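Side-chain contacts in probable acetyltransferase (Agrobacterium tumefaciens, PDB 2GE3), which is a probable acetyltransferase of the GNAT family that binds acetyl coenzyme A and presumably passes its acetyl group to an unspecified acceptor: residues 8-13 and 107-112; 76-79 and 85-88; 119-124 and 143-148; 124-127 and 133-136. One frame throughout, in Å; residues are numbered along the deposited sequence.

In the fold
All four contacts reach the same mixed sheet, but they use different chemistry. Interaction 1 is partly exposed and joins an end strand of the sheet to helix 102-117 through one arginine and a water. Interaction 2 is a hairpin pair, partly buried and held mainly by backbone bonds. Interaction 3 is buried and ionic; it spans two strands that are not neighbours and lies at the subunit interface. Interaction 4 is buried and apolar, beside the coenzyme. Interactions 3 and 4 share Leu124 on strand 121-127. Backbone bonding between strands 86-93 and 121-127 ties interaction 2 to interaction 3. Helix 102-117 links interaction 1 to interaction 3, where Leu111 packs against Ile122.

Interaction 1. Residues 8-13 and 107-112; sequences VTIKPI and MRRTLD
Arg109 reaches from helix 102-117 to Ile10 on the edge strand 9-12. The two side chains lie side by side and point roughly opposite ways. The arginine chain is folded, with bends at chi2 (-68°) and chi3 (-67°). The CG2 methyl of Ile10 lies over one face of the guanidinium, with Ile10 CG2 4.0 Å from Arg109 NH1. The same methyl is 4.0 Å from Arg109 CG, which places it against both the aliphatic and the charged part of the side chain. The folded chain also brings Arg109 NH1 3.4 Å from Ile10 O, a weak and bent hydrogen bond (134°). A water adds a second link. It accepts from Arg109 NH2 at 2.9 Å and donates weakly to Ile10 O. Pro12 CD approaches the guanidinium obliquely, 4.3 Å from Arg109 NH2. The polar part of the contact is thus loose and shared with solvent, while Ile10 is buried. Ile10 also packs on Leu102, Arg105 and Leu106 of the same helix. This is the arrangement of a GNAT fold: the first strand borders the sheet, and the helix that starts at the coenzyme-binding turn lies across one sheet face.

Interaction 2. Residues 76-79 and 85-88; sequences RRQD and HCGT
Arg76 and Thr88 form the antiparallel hydrogen-bonded pair of this hairpin. Arg76 N donates to Thr88 O at 2.9 Å, and Thr88 N returns a bond to Arg76 O at 2.8 Å. A third backbone bond, from Gln78 N to Cys86 O, is straight (179°). Between them, Arg77 and Gly87 make the non-hydrogen-bonded pair, with their CA atoms only 4.2 Å apart. A CA-H...O contact joins Gly87 CA to Arg76 O at 3.2 Å, so that oxygen meets two donors.

Aliphatic parts of the side chains also touch. Arg76 CG sits between its backbone N and carbonyl carbon (chi1 68°) and meets Thr88 CB at 3.7 Å. These two side chains lie on the same face of the sheet and cross obliquely. Gln78 CG packs on Cys86 CB at 3.9 Å.

The polar side chains meet through water. Gln78 is bent at chi2 (-70°), which swings OE1 out to the side where the Thr88 hydroxyl lies. A water donates to Gln78 OE1 at 2.9 Å and is hydrogen-bonded to Thr88 OG1 at 2.7 Å. The outer ends have other partners: Arg77 NE bonds to Ala84 O, and His85 NE2 bonds to Asp150 O of the second subunit.

The chemistry implies that the backbone fixes the register, while the water couples two side chains that do not bond directly.

Interaction 3. Residues 119-124 and 143-148; sequences LHRIEL and AHEGRA
Arg121 and Glu145 reach toward each other from their two strands and meet as a two-pronged salt bridge. The guanidinium and carboxylate planes are only 17° apart. The grip is end-on, one nitrogen to each oxygen: Arg121 NH1 to Glu145 OE1 at 2.9 Å, and Arg121 NH2 to Glu145 OE2 at 2.8 Å. Both bonds are nearly straight. Both oxygens are met on the syn side, somewhat out of the carboxylate plane, and lie close to the guanidinium plane.

Arg121 is extended, with CG anti to the backbone N (chi1 177°). This carries its charged end over the intervening strand. Glu145 is also extended beyond CG.

Glu123 holds another edge of the same guanidinium. Arg121 NE and NH2 both reach Glu123 OE2 at 3.2 Å, a side-on grip on a single atom. NE meets OE2 on its anti lone pair, while NH2 reaches the same oxygen from above the carboxylate plane. NH2 therefore serves both acids. The two carboxylates stay apart, with Glu123 OE2 5.7 Å from Glu145 OE2, and the arginine between them probably offsets their like charges. Glu123 OE1 has its own salt bridge to Arg83. Glu145 OE1 pairs with Arg149 NE of the second subunit, so the network continues across the interface.

Strand 158-167 runs between strands 121-127 and 143-153, and its Ala165 touches both Arg121 and Glu145. Glu145 and Gly146 face Asn163 of that strand as a classic beta bulge in strand 143-153, the last of the sheet within this chain.

Interaction 4. Residues 124-127 and 133-136; sequences LSVH and AIAL. With ACO (acetyl coenzyme *a), chain E.
The peptide carbonyl of His127 is the flat group that meets the helix: Ile134 CD1 comes to 3.7 Å from His127 O. The imidazole ring is directed away from the helix, and its ND1 bonds to Lys33 O. Two flat parts of the coenzyme also touch the segments. Val126 CG2 is 3.5 Å from the acetyl oxygen O of the ligand, and Ala135 CB is 3.5 Å from N3A of its adenine. Both methyls approach obliquely, neither squarely over a face nor in the plane.

The rest is apolar packing. Val126 splits its two methyls. CG1, between the backbone N and the carbonyl carbon (chi1 62°), meets Ile134 CG1 at 3.7 Å. CG2 meets Ala133 CB at 3.8 Å while also facing the acetyl group. Val126 and Ile134 cross at an angle. Ala133 also touches the pantetheine, its CB 3.6 Å from ligand atom CDP. Leu136 lies further along the ligand, with CD2 3.5 Å from ligand atom CCP.

Strand 121-127 and helix 131-140 thus form part of the wall of the acetyl coenzyme A site. Val126 and Ile134 also rest on Leu162 of strand 158-167. On another side of the helix, Leu136 packs against Ala104 of helix 102-117.

Interaction 1. Residues 8-13 and 107-112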
loop_
_atom_site.group_PDB
_atom_site.type_symbol
_atom_site.label_atom_id
_atom_site.label_comp_id
_atom_site.label_asym_id
_atom_site.label_seq_id
_atom_site.Cartn_x
_atom_site.Cartn_y
_atom_site.Cartn_z
ATOM N N VAL A 8 -14.062 29.929 4.724
ATOM C CA VAL A 8 -13.936 28.579 4.177
ATOM C C VAL A 8 -15.008 27.699 4.769
ATOM O O VAL A 8 -15.250 27.739 5.966
ATOM C CB VAL A 8 -12.565 27.959 4.421
ATOM C CG1 VAL A 8 -12.552 26.525 4.003
ATOM C CG2 VAL A 8 -11.522 28.715 3.611
ATOM N N THR A 9 -15.683 26.949 3.905
ATOM C CA THR A 9 -16.611 25.894 4.338
ATOM C C THR A 9 -16.142 24.542 3.915
ATOM O O THR A 9 -15.616 24.370 2.798
ATOM C CB THR A 9 -17.981 26.143 3.781
ATOM O OG1 THR A 9 -18.315 27.472 4.174
ATOM C CG2 THR A 9 -19.011 25.219 4.428
ATOM N N ILE A 10 -16.290 23.590 4.845
ATOM C CA ILE A 10 -15.916 22.183 4.628
ATOM C C ILE A 10 -17.202 21.373 4.454
ATOM O O ILE A 10 -18.090 21.467 5.239
ATOM C CB ILE A 10 -15.087 21.687 5.823
ATOM C CG1 ILE A 10 -13.724 22.388 5.823
ATOM C CG2 ILE A 10 -14.995 20.138 5.819
ATOM C CD1 ILE A 10 -13.077 22.399 7.087
ATOM N N LYS A 11 -17.303 20.566 3.418
ATOM C CA LYS A 11 -18.514 19.788 3.197
ATOM C C LYS A 11 -18.113 18.501 2.483
ATOM O O LYS A 11 -17.025 18.457 1.887
ATOM C CB LYS A 11 -19.484 20.584 2.324
ATOM C CG LYS A 11 -18.790 21.081 1.073
ATOM C CD LYS A 11 -19.579 22.155 0.370
ATOM C CE LYS A 11 -19.937 23.323 1.296
ATOM N NZ LYS A 11 -19.895 24.614 0.527
ATOM N N PRO A 12 -18.984 17.455 2.546
ATOM C CA PRO A 12 -18.738 16.235 1.743
ATOM C C PRO A 12 -18.656 16.600 0.283
ATOM O O PRO A 12 -19.234 17.577 -0.150
ATOM C CB PRO A 12 -19.925 15.281 2.098
ATOM C CG PRO A 12 -20.390 15.803 3.457
ATOM C CD PRO A 12 -20.199 17.348 3.369
ATOM N N ILE A 13 -17.821 15.919 -0.462
ATOM C CA ILE A 13 -17.696 16.238 -1.864
ATOM C C ILE A 13 -18.994 15.800 -2.622
ATOM O O ILE A 13 -19.630 14.743 -2.309
ATOM C CB ILE A 13 -16.427 15.604 -2.474
ATOM C CG1 ILE A 13 -16.072 16.300 -3.810
ATOM C CG2 ILE A 13 -16.631 14.082 -2.623
ATOM C CD1 ILE A 13 -14.565 16.031 -4.359
HETATM N N MSE A 107 -9.301 17.463 8.502
HETATM C CA MSE A 107 -9.003 16.177 9.118
HETATM C C MSE A 107 -10.019 15.739 10.155
HETATM O O MSE A 107 -10.463 14.636 10.097
HETATM C CB MSE A 107 -7.649 16.185 9.809
HETATM C CG MSE A 107 -6.880 14.832 9.690
HETATM SE SE MSE A 107 -4.894 15.330 9.709
HETATM C CE MSE A 107 -5.336 16.916 8.822
ATOM N N ARG A 108 -10.374 16.617 11.116
ATOM C CA ARG A 108 -11.415 16.309 12.089
ATOM C C ARG A 108 -12.734 15.846 11.536
ATOM O O ARG A 108 -13.371 14.928 12.098
ATOM C CB ARG A 108 -11.625 17.507 13.045
ATOM C CG ARG A 108 -10.355 17.806 13.750
ATOM C CD ARG A 108 -10.423 18.336 15.111
ATOM N NE ARG A 108 -9.543 19.473 15.205
ATOM C CZ ARG A 108 -8.389 19.566 15.846
ATOM N NH1 ARG A 108 -7.800 18.521 16.593
ATOM N NH2 ARG A 108 -7.834 20.786 15.758
ATOM N N ARG A 109 -13.212 16.551 10.511
ATOM C CA ARG A 109 -14.459 16.173 9.852
ATOM C C ARG A 109 -14.316 14.826 9.161
ATOM O O ARG A 109 -15.253 13.997 9.152
ATOM C CB ARG A 109 -14.872 17.214 8.804
ATOM C CG ARG A 109 -15.433 18.560 9.448
ATOM C CD ARG A 109 -16.828 18.241 10.144
ATOM N NE ARG A 109 -17.863 17.891 9.144
ATOM C CZ ARG A 109 -18.447 18.786 8.326
ATOM N NH1 ARG A 109 -18.064 20.078 8.333
ATOM N NH2 ARG A 109 -19.381 18.395 7.465
ATOM N N THR A 110 -13.178 14.631 8.507
ATOM C CA THR A 110 -12.949 13.443 7.682
ATOM C C THR A 110 -12.780 12.205 8.583
ATOM O O THR A 110 -13.315 11.168 8.270
ATOM C CB THR A 110 -11.763 13.642 6.699
ATOM O OG1 THR A 110 -12.022 14.811 5.904
ATOM C CG2 THR A 110 -11.526 12.371 5.728
ATOM N N LEU A 111 -12.056 12.321 9.694
ATOM C CA LEU A 111 -11.926 11.243 10.691
ATOM C C LEU A 111 -13.201 10.909 11.404
ATOM O O LEU A 111 -13.492 9.725 11.746
ATOM C CB LEU A 111 -10.836 11.609 11.730
ATOM C CG LEU A 111 -9.370 11.632 11.173
ATOM C CD1 LEU A 111 -8.459 12.209 12.219
ATOM C CD2 LEU A 111 -8.845 10.172 10.788
ATOM N N ASP A 112 -13.963 11.951 11.747
ATOM C CA ASP A 112 -15.211 11.674 12.334
ATOM C C ASP A 112 -16.135 10.889 11.367
ATOM O O ASP A 112 -16.750 9.884 11.760
ATOM C CB ASP A 112 -15.851 12.925 12.867
ATOM C CG ASP A 112 -16.437 12.670 14.299
ATOM O OD1 ASP A 112 -15.640 12.460 15.320
ATOM O OD2 ASP A 112 -17.673 12.601 14.347
HETATM O O HOH W 1 -21.187 20.304 6.204
#

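Interaction 2. Residues 76-79 and 85-88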
loop_
_atom_site.group_PDB
_atom_site.type_symbol
_atom_site.label_atom_id
_atom_site.label_comp_id
_atom_site.label_asym_id
_atom_site.label_seq_id
_atom_site.Cartn_x
_atom_site.Cartn_y
_atom_site.Cartn_z
ATOM N N ARG A 76 -9.567 6.478 1.607
ATOM C CA ARG A 76 -9.882 5.292 0.799
ATOM C C ARG A 76 -9.827 3.988 1.625
ATOM O O ARG A 76 -8.763 3.594 2.161
ATOM C CB ARG A 76 -9.034 5.222 -0.477
ATOM C CG ARG A 76 -7.491 4.953 -0.255
ATOM C CD ARG A 76 -6.661 4.977 -1.591
ATOM N NE ARG A 76 -7.207 6.122 -2.340
ATOM C CZ ARG A 76 -6.753 7.358 -2.211
ATOM N NH1 ARG A 76 -5.696 7.577 -1.400
ATOM N NH2 ARG A 76 -7.346 8.354 -2.888
ATOM N N ARG A 77 -11.002 3.347 1.738
ATOM C CA ARG A 77 -11.154 1.970 2.248
ATOM C C ARG A 77 -10.320 0.905 1.489
ATOM O O ARG A 77 -10.370 0.850 0.270
ATOM C CB ARG A 77 -12.615 1.550 2.262
ATOM C CG ARG A 77 -12.893 0.482 3.319
ATOM C CD ARG A 77 -14.372 0.102 3.389
ATOM N NE ARG A 77 -14.618 -0.935 4.370
ATOM C CZ ARG A 77 -15.723 -1.698 4.392
ATOM N NH1 ARG A 77 -16.672 -1.545 3.463
ATOM N NH2 ARG A 77 -15.904 -2.627 5.338
ATOM N N GLN A 78 -9.527 0.109 2.250
ATOM C CA GLN A 78 -8.765 -1.046 1.726
ATOM C C GLN A 78 -9.759 -2.063 1.134
ATOM O O GLN A 78 -10.879 -2.222 1.610
ATOM C CB GLN A 78 -7.902 -1.731 2.800
ATOM C CG GLN A 78 -6.617 -1.001 3.220
ATOM C CD GLN A 78 -5.482 -0.977 2.146
ATOM O OE1 GLN A 78 -4.971 0.103 1.819
ATOM N NE2 GLN A 78 -5.093 -2.167 1.586
ATOM N N ASP A 79 -9.337 -2.728 0.066
ATOM C CA ASP A 79 -10.231 -3.628 -0.653
ATOM C C ASP A 79 -10.302 -4.987 -0.042
ATOM O O ASP A 79 -11.402 -5.496 0.196
ATOM C CB ASP A 79 -9.855 -3.747 -2.130
ATOM C CG ASP A 79 -10.848 -2.998 -3.026
ATOM O OD1 ASP A 79 -10.895 -1.721 -2.957
ATOM O OD2 ASP A 79 -11.596 -3.703 -3.776
ATOM N N HIS A 85 -11.351 -3.000 7.478
ATOM C CA HIS A 85 -11.503 -2.092 8.613
ATOM C C HIS A 85 -10.451 -0.914 8.551
ATOM O O HIS A 85 -10.478 -0.034 9.401
ATOM C CB HIS A 85 -11.268 -2.868 9.930
ATOM C CG HIS A 85 -9.881 -3.470 10.015
ATOM N ND1 HIS A 85 -9.427 -4.377 9.082
ATOM C CD2 HIS A 85 -8.820 -3.208 10.827
ATOM C CE1 HIS A 85 -8.177 -4.727 9.362
ATOM N NE2 HIS A 85 -7.769 -4.007 10.395
ATOM N N CYS A 86 -9.634 -0.866 7.508
ATOM C CA CYS A 86 -8.601 0.153 7.304
ATOM C C CYS A 86 -8.830 1.125 6.151
ATOM O O CYS A 86 -9.341 0.734 5.083
ATOM C CB CYS A 86 -7.303 -0.550 7.022
ATOM S SG CYS A 86 -5.812 0.449 7.261
ATOM N N GLY A 87 -8.511 2.406 6.378
ATOM C CA GLY A 87 -8.599 3.410 5.305
ATOM C C GLY A 87 -7.257 4.163 5.174
ATOM O O GLY A 87 -6.543 4.259 6.161
ATOM N N THR A 88 -6.908 4.629 3.966
ATOM C CA THR A 88 -5.715 5.428 3.702
ATOM C C THR A 88 -6.115 6.878 3.496
ATOM O O THR A 88 -6.985 7.163 2.682
ATOM C CB THR A 88 -5.011 4.966 2.462
ATOM O OG1 THR A 88 -4.712 3.610 2.629
ATOM C CG2 THR A 88 -3.633 5.721 2.220
HETATM O O HOH W 2 -5.207 1.544 4.271
#

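Interaction 3. Residues 119-124 and 143-148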
loop_
_atom_site.group_PDB
_atom_site.type_symbol
_atom_site.label_atom_id
_atom_site.label_comp_id
_atom_site.label_asym_id
_atom_site.label_seq_id
_atom_site.Cartn_x
_atom_site.Cartn_y
_atom_site.Cartn_z
ATOM N N LEU A 119 -14.843 2.280 10.296
ATOM C CA LEU A 119 -13.445 1.982 10.162
ATOM C C LEU A 119 -12.789 2.006 11.503
ATOM O O LEU A 119 -13.241 2.700 12.431
ATOM C CB LEU A 119 -12.758 2.945 9.182
ATOM C CG LEU A 119 -13.232 2.974 7.711
ATOM C CD1 LEU A 119 -12.468 4.073 6.924
ATOM C CD2 LEU A 119 -12.967 1.672 6.974
ATOM N N HIS A 120 -11.821 1.123 11.655
ATOM C CA HIS A 120 -11.052 0.975 12.907
ATOM C C HIS A 120 -9.708 1.760 12.843
ATOM O O HIS A 120 -9.241 2.411 13.839
ATOM C CB HIS A 120 -10.854 -0.576 13.191
ATOM C CG HIS A 120 -9.942 -0.895 14.334
ATOM N ND1 HIS A 120 -10.333 -0.814 15.656
ATOM C CD2 HIS A 120 -8.659 -1.329 14.345
ATOM C CE1 HIS A 120 -9.339 -1.192 16.428
ATOM N NE2 HIS A 120 -8.315 -1.527 15.659
ATOM N N ARG A 121 -9.096 1.656 11.666
ATOM C CA ARG A 121 -7.709 2.080 11.439
ATOM C C ARG A 121 -7.560 3.009 10.232
ATOM O O ARG A 121 -8.071 2.711 9.162
ATOM C CB ARG A 121 -6.778 0.872 11.400
ATOM C CG ARG A 121 -5.296 1.193 11.093
ATOM C CD ARG A 121 -4.590 -0.142 10.963
ATOM N NE ARG A 121 -3.361 0.164 10.244
ATOM C CZ ARG A 121 -2.262 0.658 10.838
ATOM N NH1 ARG A 121 -2.190 0.815 12.185
ATOM N NH2 ARG A 121 -1.241 1.001 10.084
ATOM N N ILE A 122 -7.036 4.208 10.497
ATOM C CA ILE A 122 -6.654 5.173 9.489
ATOM C C ILE A 122 -5.098 5.295 9.376
ATOM O O ILE A 122 -4.425 5.539 10.332
ATOM C CB ILE A 122 -7.285 6.556 9.633
ATOM C CG1 ILE A 122 -8.769 6.491 9.915
ATOM C CG2 ILE A 122 -6.970 7.405 8.341
ATOM C CD1 ILE A 122 -9.615 5.613 8.894
ATOM N N GLU A 123 -4.567 5.087 8.171
ATOM C CA GLU A 123 -3.135 5.089 7.974
ATOM C C GLU A 123 -2.748 6.055 6.865
ATOM O O GLU A 123 -3.593 6.462 6.083
ATOM C CB GLU A 123 -2.600 3.644 7.757
ATOM C CG GLU A 123 -2.792 3.113 6.393
ATOM C CD GLU A 123 -2.494 1.526 6.225
ATOM O OE1 GLU A 123 -2.082 1.234 5.078
ATOM O OE2 GLU A 123 -2.615 0.641 7.163
ATOM N N LEU A 124 -1.499 6.508 6.919
ATOM C CA LEU A 124 -0.933 7.527 6.029
ATOM C C LEU A 124 0.560 7.350 5.949
ATOM O O LEU A 124 1.217 6.723 6.820
ATOM C CB LEU A 124 -1.346 8.963 6.450
ATOM C CG LEU A 124 -0.959 9.600 7.762
ATOM C CD1 LEU A 124 0.611 9.970 7.820
ATOM C CD2 LEU A 124 -1.853 10.787 8.019
ATOM N N ALA A 143 -0.129 8.353 15.518
ATOM C CA ALA A 143 1.054 7.781 16.079
ATOM C C ALA A 143 2.044 7.437 14.949
ATOM O O ALA A 143 1.656 6.906 13.855
ATOM C CB ALA A 143 0.669 6.488 16.889
ATOM N N HIS A 144 3.331 7.646 15.233
ATOM C CA HIS A 144 4.338 7.127 14.374
ATOM C C HIS A 144 4.422 5.627 14.453
ATOM O O HIS A 144 4.463 5.043 15.557
ATOM C CB HIS A 144 5.730 7.763 14.760
ATOM C CG HIS A 144 5.827 9.226 14.399
ATOM N ND1 HIS A 144 6.131 9.647 13.131
ATOM C CD2 HIS A 144 5.629 10.351 15.129
ATOM C CE1 HIS A 144 6.181 10.965 13.095
ATOM N NE2 HIS A 144 5.833 11.418 14.287
ATOM N N GLU A 145 4.596 5.004 13.291
ATOM C CA GLU A 145 4.614 3.548 13.209
ATOM C C GLU A 145 5.859 3.022 12.578
ATOM O O GLU A 145 6.020 1.834 12.620
ATOM C CB GLU A 145 3.441 2.978 12.413
ATOM C CG GLU A 145 2.154 3.070 13.219
ATOM C CD GLU A 145 1.072 2.145 12.656
ATOM O OE1 GLU A 145 0.290 1.592 13.463
ATOM O OE2 GLU A 145 1.026 1.984 11.386
ATOM N N GLY A 146 6.689 3.901 12.006
ATOM C CA GLY A 146 7.983 3.571 11.525
ATOM C C GLY A 146 8.433 4.383 10.337
ATOM O O GLY A 146 7.668 5.163 9.819
ATOM N N ARG A 147 9.680 4.163 9.870
ATOM C CA ARG A 147 10.341 5.075 8.927
ATOM C C ARG A 147 10.731 4.174 7.763
ATOM O O ARG A 147 11.325 3.137 7.954
ATOM C CB ARG A 147 11.543 5.646 9.641
ATOM C CG ARG A 147 12.503 6.384 8.829
ATOM C CD ARG A 147 13.475 7.036 9.775
ATOM N NE ARG A 147 13.718 8.443 9.465
ATOM C CZ ARG A 147 13.341 9.444 10.276
ATOM N NH1 ARG A 147 12.764 9.201 11.450
ATOM N NH2 ARG A 147 13.543 10.690 9.927
ATOM N N ALA A 148 10.325 4.525 6.556
ATOM C CA ALA A 148 10.734 3.763 5.388
ATOM C C ALA A 148 11.941 4.418 4.679
ATOM O O ALA A 148 11.765 5.431 4.127
ATOM C CB ALA A 148 9.501 3.627 4.441
#

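Interaction 4. Residues 124-127 and 133-136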
loop_
_atom_site.group_PDB
_atom_site.type_symbol
_atom_site.label_atom_id
_atom_site.label_comp_id
_atom_site.label_asym_id
_atom_site.label_seq_id
_atom_site.Cartn_x
_atom_site.Cartn_y
_atom_site.Cartn_z
ATOM N N LEU A 124 -1.499 6.508 6.919
ATOM C CA LEU A 124 -0.933 7.527 6.029
ATOM C C LEU A 124 0.560 7.350 5.949
ATOM O O LEU A 124 1.217 6.723 6.820
ATOM C CB LEU A 124 -1.346 8.963 6.450
ATOM C CG LEU A 124 -0.959 9.600 7.762
ATOM C CD1 LEU A 124 0.611 9.970 7.820
ATOM C CD2 LEU A 124 -1.853 10.787 8.019
ATOM N N SER A 125 1.102 7.821 4.847
ATOM C CA SER A 125 2.548 7.918 4.642
ATOM C C SER A 125 2.901 9.371 4.397
ATOM O O SER A 125 2.193 10.012 3.663
ATOM C CB SER A 125 2.901 7.124 3.403
ATOM O OG SER A 125 2.989 5.757 3.877
ATOM N N VAL A 126 3.969 9.882 4.996
ATOM C CA VAL A 126 4.376 11.254 4.824
ATOM C C VAL A 126 5.901 11.358 4.598
ATOM O O VAL A 126 6.671 10.626 5.237
ATOM C CB VAL A 126 3.874 12.118 6.045
ATOM C CG1 VAL A 126 4.507 11.620 7.409
ATOM C CG2 VAL A 126 4.104 13.532 5.844
ATOM N N HIS A 127 6.330 12.268 3.714
ATOM C CA HIS A 127 7.744 12.498 3.519
ATOM C C HIS A 127 8.390 12.978 4.790
ATOM O O HIS A 127 7.859 13.869 5.484
ATOM C CB HIS A 127 8.044 13.463 2.336
ATOM C CG HIS A 127 7.514 13.020 1.008
ATOM N ND1 HIS A 127 7.509 13.834 -0.099
ATOM C CD2 HIS A 127 6.960 11.850 0.598
ATOM C CE1 HIS A 127 6.934 13.212 -1.113
ATOM N NE2 HIS A 127 6.558 12.020 -0.705
ATOM N N ALA A 133 3.152 18.830 7.583
ATOM C CA ALA A 133 2.196 17.740 7.570
ATOM C C ALA A 133 2.457 16.920 8.783
ATOM O O ALA A 133 1.512 16.635 9.479
ATOM C CB ALA A 133 2.284 16.805 6.264
ATOM N N ILE A 134 3.718 16.522 9.053
ATOM C CA ILE A 134 3.987 15.778 10.269
ATOM C C ILE A 134 3.420 16.426 11.577
ATOM O O ILE A 134 2.759 15.735 12.356
ATOM C CB ILE A 134 5.484 15.434 10.400
ATOM C CG1 ILE A 134 5.906 14.446 9.293
ATOM C CG2 ILE A 134 5.793 14.803 11.772
ATOM C CD1 ILE A 134 7.369 14.619 9.024
ATOM N N ALA A 135 3.725 17.710 11.825
ATOM C CA ALA A 135 3.235 18.436 13.000
ATOM C C ALA A 135 1.745 18.448 13.077
ATOM O O ALA A 135 1.192 18.356 14.185
ATOM C CB ALA A 135 3.729 19.910 13.007
ATOM N N LEU A 136 1.075 18.602 11.934
ATOM C CA LEU A 136 -0.400 18.524 11.939
ATOM C C LEU A 136 -0.865 17.105 12.265
ATOM O O LEU A 136 -1.773 16.917 13.080
ATOM C CB LEU A 136 -1.030 18.980 10.601
ATOM C CG LEU A 136 -2.563 18.718 10.517
ATOM C CD1 LEU A 136 -3.254 19.534 11.570
ATOM C CD2 LEU A 136 -3.251 18.936 9.164
HETATM N N1A ACO E . 7.486 22.879 10.909
HETATM C C2A ACO E . 6.902 22.458 12.031
HETATM N N3A ACO E . 5.606 22.725 12.276
HETATM C C4A ACO E . 4.871 23.459 11.403
HETATM C C5A ACO E . 5.433 23.924 10.169
HETATM C C6A ACO E . 6.837 23.600 9.945
HETATM N N6A ACO E . 7.383 24.034 8.735
HETATM N N7A ACO E . 4.474 24.685 9.505
HETATM C C8A ACO E . 3.348 24.660 10.219
HETATM N N9A ACO E . 3.607 23.962 11.357
HETATM C C1B ACO E . 2.621 23.682 12.369
HETATM C C2B ACO E . 1.672 24.817 12.717
HETATM O O2B ACO E . 2.285 25.508 13.826
HETATM C C3B ACO E . 0.467 23.934 13.075
HETATM O O3B ACO E . 0.734 23.286 14.329
HETATM P P3B ACO E . 0.367 23.867 15.820
HETATM O O7A ACO E . 1.190 25.100 16.177
HETATM O O8A ACO E . 0.850 22.635 16.589
HETATM O O9A ACO E . -1.051 24.321 15.709
HETATM C C4B ACO E . 0.471 22.774 12.078
HETATM O O4B ACO E . 1.847 22.609 11.760
HETATM C C5B ACO E . -0.291 23.139 10.772
HETATM O O5B ACO E . -1.683 23.071 11.042
HETATM P P1A ACO E . -2.796 23.528 10.070
HETATM O O1A ACO E . -3.991 22.819 10.585
HETATM O O2A ACO E . -2.559 25.022 10.119
HETATM O O3A ACO E . -2.267 22.860 8.689
HETATM P P2A ACO E . -2.605 23.195 7.198
HETATM O O4A ACO E . -3.877 23.932 6.918
HETATM O O5A ACO E . -1.336 23.824 6.689
HETATM O O6A ACO E . -2.780 21.678 6.583
HETATM C CBP ACO E . -1.290 20.290 5.229
HETATM C CCP ACO E . -1.648 20.785 6.641
HETATM C CDP ACO E . 0.041 19.476 5.357
HETATM C CEP ACO E . -2.408 19.433 4.636
HETATM C CAP ACO E . -1.148 21.465 4.179
HETATM O OAP ACO E . -0.141 22.305 4.688
HETATM C C9P ACO E . -0.767 21.149 2.760
HETATM O O9P ACO E . -1.646 20.923 1.929
HETATM N N8P ACO E . 0.537 21.143 2.417
HETATM C C7P ACO E . 0.907 20.717 1.047
HETATM C C6P ACO E . 0.454 19.317 0.688
HETATM C C5P ACO E . 0.702 18.211 1.685
HETATM O O5P ACO E . 1.713 18.150 2.377
HETATM N N4P ACO E . -0.228 17.247 1.723
HETATM C C3P ACO E . -0.290 16.319 2.835
HETATM C C2P ACO E . 0.916 15.414 2.794
HETATM S S1P ACO E . 0.815 14.331 1.390
HETATM C C ACO E . 1.584 13.334 2.489
HETATM O O ACO E . 1.427 13.566 3.657
HETATM C CH3 ACO E . 2.325 12.162 1.897
#